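Local structure of C381 turret protein (Sulfolobus turreted icosahedral virus, 4IND) at residues Q282-I287 / S351-A356; Q313-A318 / Y327-D332; A12-K17 / F31-F36. The protein forms pentamers of chains with three jelly-roll domains, which probably build the turrets projecting from the capsid of an archaeal icosahedral virus. All blocks are in the same frame, centred on the assembly; numbering follows the deposited sequence.

Interaction 1 (Q282-I287 / S351-A356); sequences QVTQSI and SIQLVA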
ATOM      1  N   GLN A 282     -45.966  13.811 -18.124  1.00 62.11           N
ATOM      2  CA  GLN A 282     -44.685  13.456 -17.545  1.00 63.26           C
ATOM      3  C   GLN A 282     -43.566  14.263 -18.202  1.00 67.20           C
ATOM      4  O   GLN A 282     -43.544  14.446 -19.421  1.00 67.35           O
ATOM      5  CB  GLN A 282     -44.417  11.958 -17.702  1.00 60.71           C
ATOM      6  CG  GLN A 282     -43.142  11.506 -17.014  1.00 62.37           C
ATOM      7  CD  GLN A 282     -42.816  10.068 -17.305  1.00 62.90           C
ATOM      8  OE1 GLN A 282     -42.380   9.730 -18.403  1.00 70.82           O
ATOM      9  NE2 GLN A 282     -43.019   9.208 -16.318  1.00 61.31           N
ATOM     10  N   VAL A 283     -42.647  14.756 -17.384  1.00 63.63           N
ATOM     11  CA  VAL A 283     -41.486  15.472 -17.876  1.00 63.08           C
ATOM     12  C   VAL A 283     -40.235  14.765 -17.396  1.00 55.45           C
ATOM     13  O   VAL A 283     -40.140  14.400 -16.229  1.00 55.65           O
ATOM     14  CB  VAL A 283     -41.464  16.915 -17.357  1.00 63.33           C
ATOM     15  CG1 VAL A 283     -40.129  17.572 -17.680  1.00 64.25           C
ATOM     16  CG2 VAL A 283     -42.612  17.708 -17.946  1.00 69.26           C
ATOM     17  N   THR A 284     -39.293  14.548 -18.306  1.00 57.83           N
ATOM     18  CA  THR A 284     -37.980  14.040 -17.934  1.00 54.09           C
ATOM     19  C   THR A 284     -36.969  15.157 -18.151  1.00 57.34           C
ATOM     20  O   THR A 284     -36.677  15.537 -19.288  1.00 60.70           O
ATOM     21  CB  THR A 284     -37.590  12.794 -18.746  1.00 51.70           C
ATOM     22  OG1 THR A 284     -38.507  11.728 -18.452  1.00 56.76           O
ATOM     23  CG2 THR A 284     -36.189  12.356 -18.402  1.00 41.74           C
ATOM     24  N   GLN A 285     -36.452  15.692 -17.053  1.00 51.77           N
ATOM     25  CA  GLN A 285     -35.556  16.837 -17.111  1.00 50.31           C
ATOM     26  C   GLN A 285     -34.128  16.444 -16.772  1.00 42.47           C
ATOM     27  O   GLN A 285     -33.858  15.958 -15.673  1.00 43.00           O
ATOM     28  CB  GLN A 285     -36.034  17.904 -16.132  1.00 52.64           C
ATOM     29  CG  GLN A 285     -35.068  19.059 -15.949  1.00 54.42           C
ATOM     30  CD  GLN A 285     -35.029  19.967 -17.148  1.00 57.33           C
ATOM     31  OE1 GLN A 285     -36.049  20.531 -17.542  1.00 63.99           O
ATOM     32  NE2 GLN A 285     -33.852  20.112 -17.742  1.00 55.47           N
ATOM     33  N   SER A 286     -33.210  16.645 -17.712  1.00 46.59           N
ATOM     34  CA  SER A 286     -31.803  16.379 -17.432  1.00 45.62           C
ATOM     35  C   SER A 286     -31.304  17.420 -16.452  1.00 41.56           C
ATOM     36  O   SER A 286     -31.598  18.606 -16.597  1.00 45.26           O
ATOM     37  CB  SER A 286     -30.969  16.420 -18.715  1.00 50.69           C
ATOM     38  OG  SER A 286     -29.589  16.287 -18.410  1.00 52.65           O
ATOM     39  N   ILE A 287     -30.559  16.977 -15.446  1.00 31.87           N
ATOM     40  CA  ILE A 287     -29.984  17.901 -14.482  1.00 45.96           C
ATOM     41  C   ILE A 287     -28.512  18.066 -14.792  1.00 47.13           C
ATOM     42  O   ILE A 287     -27.987  19.186 -14.839  1.00 38.27           O
ATOM     43  CB  ILE A 287     -30.119  17.377 -13.041  1.00 39.71           C
ATOM     44  CG1 ILE A 287     -31.583  17.083 -12.724  1.00 39.60           C
ATOM     45  CG2 ILE A 287     -29.537  18.373 -12.054  1.00 34.53           C
ATOM     46  CD1 ILE A 287     -32.490  18.240 -13.003  1.00 42.27           C
ATOM     47  N   SER A 351     -24.582  10.764 -14.860  1.00 34.22           N
ATOM     48  CA  SER A 351     -25.755  11.440 -15.411  1.00 34.14           C
ATOM     49  C   SER A 351     -26.925  11.387 -14.438  1.00 36.35           C
ATOM     50  O   SER A 351     -27.204  10.338 -13.850  1.00 33.69           O
ATOM     51  CB  SER A 351     -26.140  10.838 -16.756  1.00 37.96           C
ATOM     52  OG  SER A 351     -27.187  11.577 -17.343  1.00 41.69           O
ATOM     53  N   ILE A 352     -27.586  12.534 -14.267  1.00 31.71           N
ATOM     54  CA  ILE A 352     -28.702  12.703 -13.333  1.00 34.45           C
ATOM     55  C   ILE A 352     -29.888  13.319 -14.061  1.00 38.83           C
ATOM     56  O   ILE A 352     -29.718  14.278 -14.807  1.00 39.27           O
ATOM     57  CB  ILE A 352     -28.352  13.688 -12.220  1.00 43.84           C
ATOM     58  CG1 ILE A 352     -27.029  13.323 -11.578  1.00 43.53           C
ATOM     59  CG2 ILE A 352     -29.463  13.741 -11.176  1.00 48.89           C
ATOM     60  CD1 ILE A 352     -27.051  11.992 -10.911  1.00 52.91           C
ATOM     61  N   GLN A 353     -31.087  12.789 -13.831  1.00 38.23           N
ATOM     62  CA  GLN A 353     -32.298  13.402 -14.371  1.00 42.32           C
ATOM     63  C   GLN A 353     -33.430  13.366 -13.339  1.00 45.25           C
ATOM     64  O   GLN A 353     -33.426  12.554 -12.409  1.00 48.01           O
ATOM     65  CB  GLN A 353     -32.734  12.717 -15.674  1.00 39.74           C
ATOM     66  CG  GLN A 353     -33.183  11.270 -15.485  1.00 40.21           C
ATOM     67  CD  GLN A 353     -33.489  10.570 -16.797  1.00 46.80           C
ATOM     68  OE1 GLN A 353     -33.011  10.975 -17.863  1.00 47.81           O
ATOM     69  NE2 GLN A 353     -34.304   9.512 -16.726  1.00 38.17           N
ATOM     70  N   LEU A 354     -34.379  14.280 -13.491  1.00 43.98           N
ATOM     71  CA  LEU A 354     -35.581  14.296 -12.664  1.00 40.70           C
ATOM     72  C   LEU A 354     -36.773  13.925 -13.526  1.00 44.41           C
ATOM     73  O   LEU A 354     -37.007  14.523 -14.588  1.00 41.16           O
ATOM     74  CB  LEU A 354     -35.811  15.678 -12.067  1.00 44.41           C
ATOM     75  CG  LEU A 354     -36.984  15.786 -11.093  1.00 40.83           C
ATOM     76  CD1 LEU A 354     -36.669  15.056  -9.797  1.00 40.02           C
ATOM     77  CD2 LEU A 354     -37.300  17.241 -10.813  1.00 41.76           C
ATOM     78  N   VAL A 355     -37.516  12.921 -13.087  1.00 42.84           N
ATOM     79  CA  VAL A 355     -38.711  12.514 -13.801  1.00 41.98           C
ATOM     80  C   VAL A 355     -39.890  12.900 -12.925  1.00 45.16           C
ATOM     81  O   VAL A 355     -39.964  12.505 -11.769  1.00 47.39           O
ATOM     82  CB  VAL A 355     -38.719  11.004 -14.089  1.00 39.37           C
ATOM     83  CG1 VAL A 355     -39.985  10.615 -14.843  1.00 41.81           C
ATOM     84  CG2 VAL A 355     -37.485  10.609 -14.894  1.00 44.90           C
ATOM     85  N   ALA A 356     -40.804  13.689 -13.469  1.00 37.13           N
ATOM     86  CA  ALA A 356     -41.891  14.220 -12.670  1.00 46.86           C
ATOM     87  C   ALA A 356     -43.169  14.264 -13.483  1.00 48.36           C
ATOM     88  O   ALA A 356     -43.137  14.295 -14.716  1.00 50.12           O
ATOM     89  CB  ALA A 356     -41.540  15.610 -12.147  1.00 46.62           C
TER
HETATM   90  O   HOH W   1     -28.920  13.884 -18.049  1.00 44.49           O
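Edge strand 283-289 runs antiparallel to strand 351-358, held by five nearly straight backbone hydrogen bonds. Val-283 and Ala-356 bond in both directions (Val-283 N to Ala-356 O 2.8 Å), as do Gln-285 and Leu-354; Ile-287 N then reaches Ile-352 O at 2.9 Å, from above the carbonyl plane. A water joins Ser-286 OG (2.5 Å) and Ser-351 OG and bonds weakly to Ile-352 O. Gln-353 carries much of the side-chain contact on the face it shares with Thr-284, Ser-286 and Val-355. Its CB sits 3.4 Å from Gln-285 O, and a chi1 of 66° puts CG between backbone N and carbonyl carbon. From there the extended chain brings the amide obliquely across Thr-284, whose CG2 meets CD at 3.6 Å and OE1 of Gln-353 at 3.5 Å. At the tip NE2 is hydrogen-bonded to Gln-317 OE1 on the next strand. Val-355 lies alongside Thr-284, and its CG1 touches Gln-282 NE2 at 3.7 Å, itself hydrogen-bonded to Gln-313 OE1. On the other face, Gln-285 bends at chi2 (73°) so that NE2 folds back onto a lone pair of Ser-286 O, 2.9 Å away. Ile-287 packs its CB on Ile-352 CG2 and leans on Leu-369 and Leu-371 of the opposing sheet. Central direct bonds are thus backbone-to-backbone; glutamine amides add others across the face or within their strand, and neutral bonds and apolar packing suffice without salt bridges.

Interaction 2 (Q313-A318 / Y327-D332); sequences QCQLQA and YSTVWD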
ATOM      1  N   GLN A 313     -45.753  12.297  -9.481  1.00 53.97           N
ATOM      2  CA  GLN A 313     -44.460  11.653  -9.625  1.00 50.22           C
ATOM      3  C   GLN A 313     -43.342  12.661  -9.498  1.00 51.46           C
ATOM      4  O   GLN A 313     -43.398  13.744 -10.070  1.00 59.63           O
ATOM      5  CB  GLN A 313     -44.346  10.926 -10.967  1.00 51.51           C
ATOM      6  CG  GLN A 313     -42.970  10.287 -11.195  1.00 50.85           C
ATOM      7  CD  GLN A 313     -42.830   9.641 -12.567  1.00 59.00           C
ATOM      8  OE1 GLN A 313     -43.509  10.027 -13.524  1.00 66.20           O
ATOM      9  NE2 GLN A 313     -41.945   8.651 -12.668  1.00 55.08           N
ATOM     10  N   CYS A 314     -42.321  12.294  -8.741  1.00 49.29           N
ATOM     11  CA  CYS A 314     -41.160  13.146  -8.600  1.00 48.20           C
ATOM     12  C   CYS A 314     -40.011  12.263  -8.151  1.00 46.74           C
ATOM     13  O   CYS A 314     -39.821  12.048  -6.953  1.00 45.69           O
ATOM     14  CB  CYS A 314     -41.441  14.267  -7.590  1.00 41.88           C
ATOM     15  SG  CYS A 314     -40.136  15.518  -7.515  1.00 51.53           S
ATOM     16  N   GLN A 315     -39.283  11.718  -9.127  1.00 42.80           N
ATOM     17  CA  GLN A 315     -38.174  10.812  -8.860  1.00 37.49           C
ATOM     18  C   GLN A 315     -36.871  11.356  -9.419  1.00 41.89           C
ATOM     19  O   GLN A 315     -36.793  11.731 -10.595  1.00 39.89           O
ATOM     20  CB  GLN A 315     -38.455   9.438  -9.467  1.00 45.20           C
ATOM     21  CG  GLN A 315     -39.666   8.751  -8.873  1.00 55.76           C
ATOM     22  CD  GLN A 315     -40.032   7.486  -9.607  1.00 59.20           C
ATOM     23  OE1 GLN A 315     -39.848   7.382 -10.817  1.00 66.33           O
ATOM     24  NE2 GLN A 315     -40.556   6.512  -8.875  1.00 64.34           N
ATOM     25  N   LEU A 316     -35.848  11.395  -8.570  1.00 38.78           N
ATOM     26  CA  LEU A 316     -34.496  11.679  -9.022  1.00 37.86           C
ATOM     27  C   LEU A 316     -33.884  10.358  -9.486  1.00 33.82           C
ATOM     28  O   LEU A 316     -33.964   9.341  -8.774  1.00 34.03           O
ATOM     29  CB  LEU A 316     -33.676  12.272  -7.877  1.00 39.19           C
ATOM     30  CG  LEU A 316     -32.320  12.854  -8.259  1.00 42.32           C
ATOM     31  CD1 LEU A 316     -32.507  13.990  -9.253  1.00 38.12           C
ATOM     32  CD2 LEU A 316     -31.571  13.314  -7.024  1.00 38.91           C
ATOM     33  N   GLN A 317     -33.290  10.365 -10.680  1.00 33.54           N
ATOM     34  CA  GLN A 317     -32.685   9.162 -11.237  1.00 34.76           C
ATOM     35  C   GLN A 317     -31.257   9.425 -11.680  1.00 36.61           C
ATOM     36  O   GLN A 317     -30.911  10.549 -12.060  1.00 36.46           O
ATOM     37  CB  GLN A 317     -33.508   8.657 -12.424  1.00 38.56           C
ATOM     38  CG  GLN A 317     -34.986   8.561 -12.150  1.00 39.36           C
ATOM     39  CD  GLN A 317     -35.729   7.871 -13.262  1.00 41.68           C
ATOM     40  OE1 GLN A 317     -35.475   8.108 -14.443  1.00 46.94           O
ATOM     41  NE2 GLN A 317     -36.646   6.996 -12.892  1.00 50.85           N
ATOM     42  N   ALA A 318     -30.431   8.384 -11.644  1.00 34.60           N
ATOM     43  CA  ALA A 318     -29.028   8.534 -11.974  1.00 32.39           C
ATOM     44  C   ALA A 318     -28.541   7.261 -12.615  1.00 41.79           C
ATOM     45  O   ALA A 318     -29.177   6.219 -12.482  1.00 41.86           O
ATOM     46  CB  ALA A 318     -28.224   8.821 -10.729  1.00 32.40           C
ATOM     47  N   TYR A 327     -31.747   4.526 -16.488  1.00 50.31           N
ATOM     48  CA  TYR A 327     -31.574   5.253 -15.246  1.00 47.32           C
ATOM     49  C   TYR A 327     -32.260   4.513 -14.107  1.00 46.71           C
ATOM     50  O   TYR A 327     -33.331   3.939 -14.288  1.00 45.93           O
ATOM     51  CB  TYR A 327     -32.165   6.663 -15.375  1.00 42.21           C
ATOM     52  CG  TYR A 327     -31.344   7.613 -16.221  1.00 43.50           C
ATOM     53  CD1 TYR A 327     -30.566   8.591 -15.636  1.00 36.48           C
ATOM     54  CD2 TYR A 327     -31.344   7.524 -17.605  1.00 47.79           C
ATOM     55  CE1 TYR A 327     -29.814   9.464 -16.398  1.00 38.60           C
ATOM     56  CE2 TYR A 327     -30.588   8.394 -18.378  1.00 39.20           C
ATOM     57  CZ  TYR A 327     -29.826   9.358 -17.767  1.00 35.57           C
ATOM     58  OH  TYR A 327     -29.063  10.236 -18.511  1.00 41.64           O
ATOM     59  N   SER A 328     -31.652   4.518 -12.925  1.00 38.79           N
ATOM     60  CA  SER A 328     -32.343   3.978 -11.756  1.00 38.01           C
ATOM     61  C   SER A 328     -32.722   5.098 -10.809  1.00 34.53           C
ATOM     62  O   SER A 328     -31.999   6.087 -10.665  1.00 36.66           O
ATOM     63  CB  SER A 328     -31.515   2.898 -11.049  1.00 59.14           C
ATOM     64  OG  SER A 328     -30.123   3.179 -11.095  1.00 70.98           O
ATOM     65  N   THR A 329     -33.882   4.946 -10.186  1.00 33.88           N
ATOM     66  CA  THR A 329     -34.362   5.905  -9.207  1.00 37.47           C
ATOM     67  C   THR A 329     -33.459   5.851  -7.988  1.00 38.46           C
ATOM     68  O   THR A 329     -33.227   4.768  -7.441  1.00 40.29           O
ATOM     69  CB  THR A 329     -35.805   5.592  -8.814  1.00 38.76           C
ATOM     70  OG1 THR A 329     -36.641   5.687  -9.978  1.00 44.78           O
ATOM     71  CG2 THR A 329     -36.305   6.565  -7.756  1.00 39.48           C
ATOM     72  N   VAL A 330     -32.925   7.006  -7.582  1.00 37.59           N
ATOM     73  CA  VAL A 330     -32.062   7.081  -6.393  1.00 31.33           C
ATOM     74  C   VAL A 330     -32.780   7.774  -5.218  1.00 35.15           C
ATOM     75  O   VAL A 330     -32.362   7.679  -4.064  1.00 33.45           O
ATOM     76  CB  VAL A 330     -30.731   7.769  -6.682  1.00 32.98           C
ATOM     77  CG1 VAL A 330     -29.855   6.892  -7.583  1.00 31.41           C
ATOM     78  CG2 VAL A 330     -30.959   9.141  -7.315  1.00 33.83           C
ATOM     79  N   TRP A 331     -33.856   8.486  -5.525  1.00 38.66           N
ATOM     80  CA  TRP A 331     -34.732   9.024  -4.480  1.00 38.32           C
ATOM     81  C   TRP A 331     -36.092   9.350  -5.048  1.00 32.89           C
ATOM     82  O   TRP A 331     -36.210   9.919  -6.137  1.00 36.91           O
ATOM     83  CB  TRP A 331     -34.151  10.271  -3.808  1.00 32.14           C
ATOM     84  CG  TRP A 331     -34.933  10.630  -2.584  1.00 37.58           C
ATOM     85  CD1 TRP A 331     -35.846  11.648  -2.455  1.00 39.41           C
ATOM     86  CD2 TRP A 331     -34.927   9.938  -1.330  1.00 32.83           C
ATOM     87  NE1 TRP A 331     -36.380  11.636  -1.198  1.00 38.55           N
ATOM     88  CE2 TRP A 331     -35.839  10.591  -0.480  1.00 36.53           C
ATOM     89  CE3 TRP A 331     -34.233   8.824  -0.835  1.00 34.68           C
ATOM     90  CZ2 TRP A 331     -36.080  10.182   0.841  1.00 35.26           C
ATOM     91  CZ3 TRP A 331     -34.464   8.412   0.478  1.00 34.23           C
ATOM     92  CH2 TRP A 331     -35.380   9.093   1.302  1.00 33.19           C
ATOM     93  N   ASP A 332     -37.127   8.985  -4.308  1.00 35.58           N
ATOM     94  CA  ASP A 332     -38.484   9.274  -4.712  1.00 35.19           C
ATOM     95  C   ASP A 332     -39.040  10.276  -3.706  1.00 41.99           C
ATOM     96  O   ASP A 332     -39.245   9.946  -2.539  1.00 40.92           O
ATOM     97  CB  ASP A 332     -39.310   7.994  -4.732  1.00 36.00           C
ATOM     98  CG  ASP A 332     -40.719   8.219  -5.234  1.00 48.43           C
ATOM     99  OD1 ASP A 332     -41.257   9.331  -5.040  1.00 54.22           O
ATOM    100  OD2 ASP A 332     -41.293   7.289  -5.829  1.00 50.21           O
TER
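Leu-316 O receives two neighbouring backbone N-H groups: Val-330 N at 2.8 Å, in the carbonyl plane, and Trp-331 N at 3.4 Å, a weak bond. Both residues therefore face Leu-316, a classic beta bulge that shifts the antiparallel register by one. Beyond it, Leu-316 N bonds to Trp-331 O, and Ala-318 exchanges two backbone bonds with Ser-328. Val-330 CG2, in the crowded position between backbone N and carbonyl carbon, lies 3.3 Å from Leu-316 O; CG1 of Val-330 touches Ala-318 CB at 4.0 Å. Gln-315 and Gln-317 cross obliquely over Asp-332 and Thr-329. Gln-315 NE2 meets Asp-332 OD2 at 3.2 Å from above the carboxylate plane, the two flat groups standing 86° apart. Gln-317 NE2 gives a hydrogen to Thr-329 OG1, also at 3.2 Å. Gln-317 OE1 (3.7 Å) and CB touch Tyr-327 CB; amide and ring are nearly parallel (8°) but do not stack. A second shell fixes these groups: Gln-353 of strand 351-358 holds Gln-317 OE1, Gln-313 NE2 donates to Gln-315 OE1, Asp-332 OD1 accepts from Ile-334 N and Ala-335 N, and Tyr-327 OH bonds to Ser-351. Strand 328-332 is the sheet's outermost within this chain, with strand 351-358 flanking strand 311-319 and Leu-316 reaching Leu-369 of the facing sheet. Thr-329 makes backbone hydrogen bonds to a second subunit, and Trp-331 stacks edge-to-face on Phe-271 of that subunit.

Interaction 3 (A12-K17 / F31-F36); sequences ANAKVK and FVNSIF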
ATOM      1  N   ALA A  12      18.424 -15.601 -33.320  1.00 28.01           N
ATOM      2  CA  ALA A  12      17.788 -15.093 -32.103  1.00 27.76           C
ATOM      3  C   ALA A  12      17.952 -16.017 -30.905  1.00 31.71           C
ATOM      4  O   ALA A  12      17.061 -16.135 -30.066  1.00 30.41           O
ATOM      5  CB  ALA A  12      16.313 -14.784 -32.370  1.00 29.24           C
ATOM      6  N   ASN A  13      19.105 -16.664 -30.803  1.00 24.77           N
ATOM      7  CA  ASN A  13      19.326 -17.616 -29.713  1.00 23.64           C
ATOM      8  C   ASN A  13      19.494 -17.075 -28.300  1.00 24.06           C
ATOM      9  O   ASN A  13      19.169 -17.772 -27.332  1.00 28.21           O
ATOM     10  CB  ASN A  13      20.513 -18.504 -30.061  1.00 30.45           C
ATOM     11  CG  ASN A  13      20.299 -19.189 -31.368  1.00 44.47           C
ATOM     12  OD1 ASN A  13      19.476 -20.101 -31.446  1.00 30.28           O
ATOM     13  ND2 ASN A  13      20.943 -18.691 -32.429  1.00 57.48           N
ATOM     14  N   ALA A  14      19.997 -15.853 -28.179  1.00 24.53           N
ATOM     15  CA  ALA A  14      20.452 -15.344 -26.897  1.00 26.03           C
ATOM     16  C   ALA A  14      19.288 -14.784 -26.089  1.00 20.07           C
ATOM     17  O   ALA A  14      18.328 -14.254 -26.646  1.00 25.36           O
ATOM     18  CB  ALA A  14      21.539 -14.267 -27.090  1.00 28.26           C
ATOM     19  N   LYS A  15      19.381 -14.934 -24.771  1.00 23.10           N
ATOM     20  CA  LYS A  15      18.397 -14.391 -23.846  1.00 28.86           C
ATOM     21  C   LYS A  15      18.295 -12.860 -23.997  1.00 23.95           C
ATOM     22  O   LYS A  15      19.310 -12.167 -24.178  1.00 29.30           O
ATOM     23  CB  LYS A  15      18.794 -14.796 -22.424  1.00 36.88           C
ATOM     24  CG  LYS A  15      17.824 -14.415 -21.339  1.00 37.68           C
ATOM     25  CD  LYS A  15      18.191 -15.078 -20.002  1.00 41.63           C
ATOM     26  CE  LYS A  15      18.346 -16.594 -20.150  1.00 53.88           C
ATOM     27  NZ  LYS A  15      18.235 -17.346 -18.838  1.00 66.13           N
ATOM     28  N   VAL A  16      17.079 -12.318 -23.922  1.00 24.42           N
ATOM     29  CA  VAL A  16      16.895 -10.856 -24.069  1.00 26.22           C
ATOM     30  C   VAL A  16      17.256 -10.205 -22.743  1.00 31.10           C
ATOM     31  O   VAL A  16      17.069 -10.810 -21.697  1.00 29.13           O
ATOM     32  CB  VAL A  16      15.436 -10.484 -24.481  1.00 30.85           C
ATOM     33  CG1 VAL A  16      15.185  -8.979 -24.361  1.00 31.08           C
ATOM     34  CG2 VAL A  16      15.166 -10.944 -25.900  1.00 36.47           C
ATOM     35  N   LYS A  17      17.793  -8.991 -22.793  1.00 27.79           N
ATOM     36  CA  LYS A  17      18.138  -8.225 -21.611  1.00 31.77           C
ATOM     37  C   LYS A  17      17.148  -7.069 -21.518  1.00 29.66           C
ATOM     38  O   LYS A  17      16.564  -6.687 -22.529  1.00 25.71           O
ATOM     39  CB  LYS A  17      19.542  -7.623 -21.764  1.00 30.84           C
ATOM     40  CG  LYS A  17      20.672  -8.618 -21.997  1.00 33.70           C
ATOM     41  CD  LYS A  17      22.015  -7.867 -22.015  1.00 39.15           C
ATOM     42  CE  LYS A  17      23.187  -8.795 -22.309  1.00 49.37           C
ATOM     43  NZ  LYS A  17      23.424  -9.804 -21.246  1.00 57.22           N
ATOM     44  N   PHE A  31      22.536  -8.529 -28.303  1.00 23.04           N
ATOM     45  CA  PHE A  31      21.562  -7.750 -29.068  1.00 24.49           C
ATOM     46  C   PHE A  31      21.387  -8.284 -30.490  1.00 23.54           C
ATOM     47  O   PHE A  31      20.266  -8.462 -30.968  1.00 25.95           O
ATOM     48  CB  PHE A  31      22.023  -6.274 -29.082  1.00 24.36           C
ATOM     49  CG  PHE A  31      21.021  -5.300 -29.650  1.00 25.96           C
ATOM     50  CD1 PHE A  31      19.890  -4.947 -28.930  1.00 24.67           C
ATOM     51  CD2 PHE A  31      21.271  -4.655 -30.870  1.00 25.35           C
ATOM     52  CE1 PHE A  31      18.982  -3.994 -29.439  1.00 25.92           C
ATOM     53  CE2 PHE A  31      20.382  -3.727 -31.388  1.00 27.45           C
ATOM     54  CZ  PHE A  31      19.234  -3.391 -30.680  1.00 27.09           C
ATOM     55  N   VAL A  32      22.492  -8.557 -31.162  1.00 22.90           N
ATOM     56  CA  VAL A  32      22.445  -9.014 -32.549  1.00 23.45           C
ATOM     57  C   VAL A  32      22.350 -10.557 -32.676  1.00 28.48           C
ATOM     58  O   VAL A  32      22.542 -11.119 -33.747  1.00 29.66           O
ATOM     59  CB  VAL A  32      23.623  -8.438 -33.363  1.00 27.61           C
ATOM     60  CG1 VAL A  32      23.650  -6.927 -33.218  1.00 20.54           C
ATOM     61  CG2 VAL A  32      24.971  -9.068 -32.917  1.00 23.94           C
ATOM     62  N   ASN A  33      22.060 -11.232 -31.562  1.00 24.69           N
ATOM     63  CA  ASN A  33      21.717 -12.661 -31.581  1.00 26.48           C
ATOM     64  C   ASN A  33      20.412 -12.849 -30.791  1.00 27.12           C
ATOM     65  O   ASN A  33      20.208 -13.867 -30.125  1.00 29.24           O
ATOM     66  CB  ASN A  33      22.841 -13.487 -30.961  1.00 36.13           C
ATOM     67  CG  ASN A  33      22.641 -15.000 -31.125  1.00 73.93           C
ATOM     68  OD1 ASN A  33      21.846 -15.467 -31.952  1.00 85.05           O
ATOM     69  ND2 ASN A  33      23.383 -15.774 -30.336  1.00 84.88           N
ATOM     70  N   SER A  34      19.535 -11.860 -30.861  1.00 26.62           N
ATOM     71  CA  SER A  34      18.261 -11.988 -30.151  1.00 22.78           C
ATOM     72  C   SER A  34      17.167 -11.137 -30.742  1.00 25.98           C
ATOM     73  O   SER A  34      16.111 -11.653 -31.110  1.00 28.65           O
ATOM     74  CB  SER A  34      18.443 -11.657 -28.663  1.00 27.83           C
ATOM     75  OG  SER A  34      19.045 -10.389 -28.512  1.00 30.70           O
ATOM     76  N   ILE A  35      17.407  -9.831 -30.836  1.00 19.06           N
ATOM     77  CA  ILE A  35      16.330  -8.910 -31.204  1.00 23.21           C
ATOM     78  C   ILE A  35      16.631  -7.937 -32.355  1.00 20.40           C
ATOM     79  O   ILE A  35      15.751  -7.217 -32.801  1.00 24.31           O
ATOM     80  CB  ILE A  35      15.830  -8.123 -29.983  1.00 28.73           C
ATOM     81  CG1 ILE A  35      16.915  -7.202 -29.425  1.00 22.11           C
ATOM     82  CG2 ILE A  35      15.332  -9.082 -28.899  1.00 28.34           C
ATOM     83  CD1 ILE A  35      16.428  -6.311 -28.255  1.00 22.08           C
ATOM     84  N   PHE A  36      17.865  -7.937 -32.846  1.00 25.42           N
ATOM     85  CA  PHE A  36      18.227  -7.037 -33.939  1.00 24.37           C
ATOM     86  C   PHE A  36      18.181  -7.739 -35.294  1.00 24.21           C
ATOM     87  O   PHE A  36      18.727  -8.832 -35.447  1.00 28.70           O
ATOM     88  CB  PHE A  36      19.607  -6.393 -33.685  1.00 19.45           C
ATOM     89  CG  PHE A  36      20.008  -5.378 -34.732  1.00 26.66           C
ATOM     90  CD1 PHE A  36      19.491  -4.090 -34.702  1.00 28.88           C
ATOM     91  CD2 PHE A  36      20.912  -5.713 -35.725  1.00 29.34           C
ATOM     92  CE1 PHE A  36      19.860  -3.152 -35.655  1.00 27.61           C
ATOM     93  CE2 PHE A  36      21.297  -4.792 -36.691  1.00 32.24           C
ATOM     94  CZ  PHE A  36      20.776  -3.501 -36.655  1.00 33.60           C
TER
HETATM   95  O   HOH W   2      19.925 -10.195 -25.837  1.00 27.91           O
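The loop 12-17 folds over the turn that follows helix 25-31, and the tight part of the contact is gathered around Asn-33. Its backbone O takes a straight hydrogen bond from Ala-14 N (2.8 Å), nearly along the C=O axis. Its side chain, with CG anti to the backbone N (chi1 -172°), swings up beside Asn-13 so that OD1 accepts from Asn-13 N at 3.2 Å, from well above the carbonyl plane. Asn-13 ND2 adds a weak bond to the same oxygen, the two amide planes crossing at 65°; the stronger polar partner of the Asn-13 side chain is Ser-57 of a second subunit. One side-chain oxygen thus meets both the backbone and the side chain of Asn-13. Close by, Ala-12 CB touches Ser-34 O at 3.4 Å, and Ala-14 O rests on Ser-34 CB at 3.3 Å. A small apolar contact closes the far end, where Val-16 CG2 meets Ile-35 CG2 at 3.5 Å, the side chains crossing at about a right angle; Ile-35 continues inward onto Ile-69 and Ile-71.

Between these two ends the fit is looser. A water bridges the chains, donating to Lys-15 O (2.6 Å) and to Ser-34 OG (2.8 Å), where no direct bond joins Lys-15 to Ser-34. Ser-34 OG also bonds to Ala-30 O of the helix. The Lys-15 side chain starts away from 31-36, and its NZ forms a salt bridge with Asp-27 of the second subunit, whose Lys-21 also bonds to Ala-12 O and Ala-14 O. The loop before strand 19-21 thus packs on the turn after helix 25-31 in the first of the three jelly-roll domains, facing the neighbouring copy in the pentamer.

Interactions 1 and 2 belong to one four-stranded antiparallel sheet, in the order 283-289, 351-358, 311-319, 328-332, and their centres are about 8 Å apart. The hairpin of interaction 2 is nested within the chain loop that interaction 1 closes. The two meet where Gln-353 O accepts from Gln-317 N (2.8 Å). In each, a side chain, Ile-352 or Ala-318, lies about 13 Å from a bound dihydrogenphosphate, too far for contact. Interaction 3 belongs to the first domain, across the chain's centre, with its own centre about 62 and 61 Å from those of interactions 1 and 2. It shares with interaction 2 a position against the second subunit, so both end domains take part in the assembly.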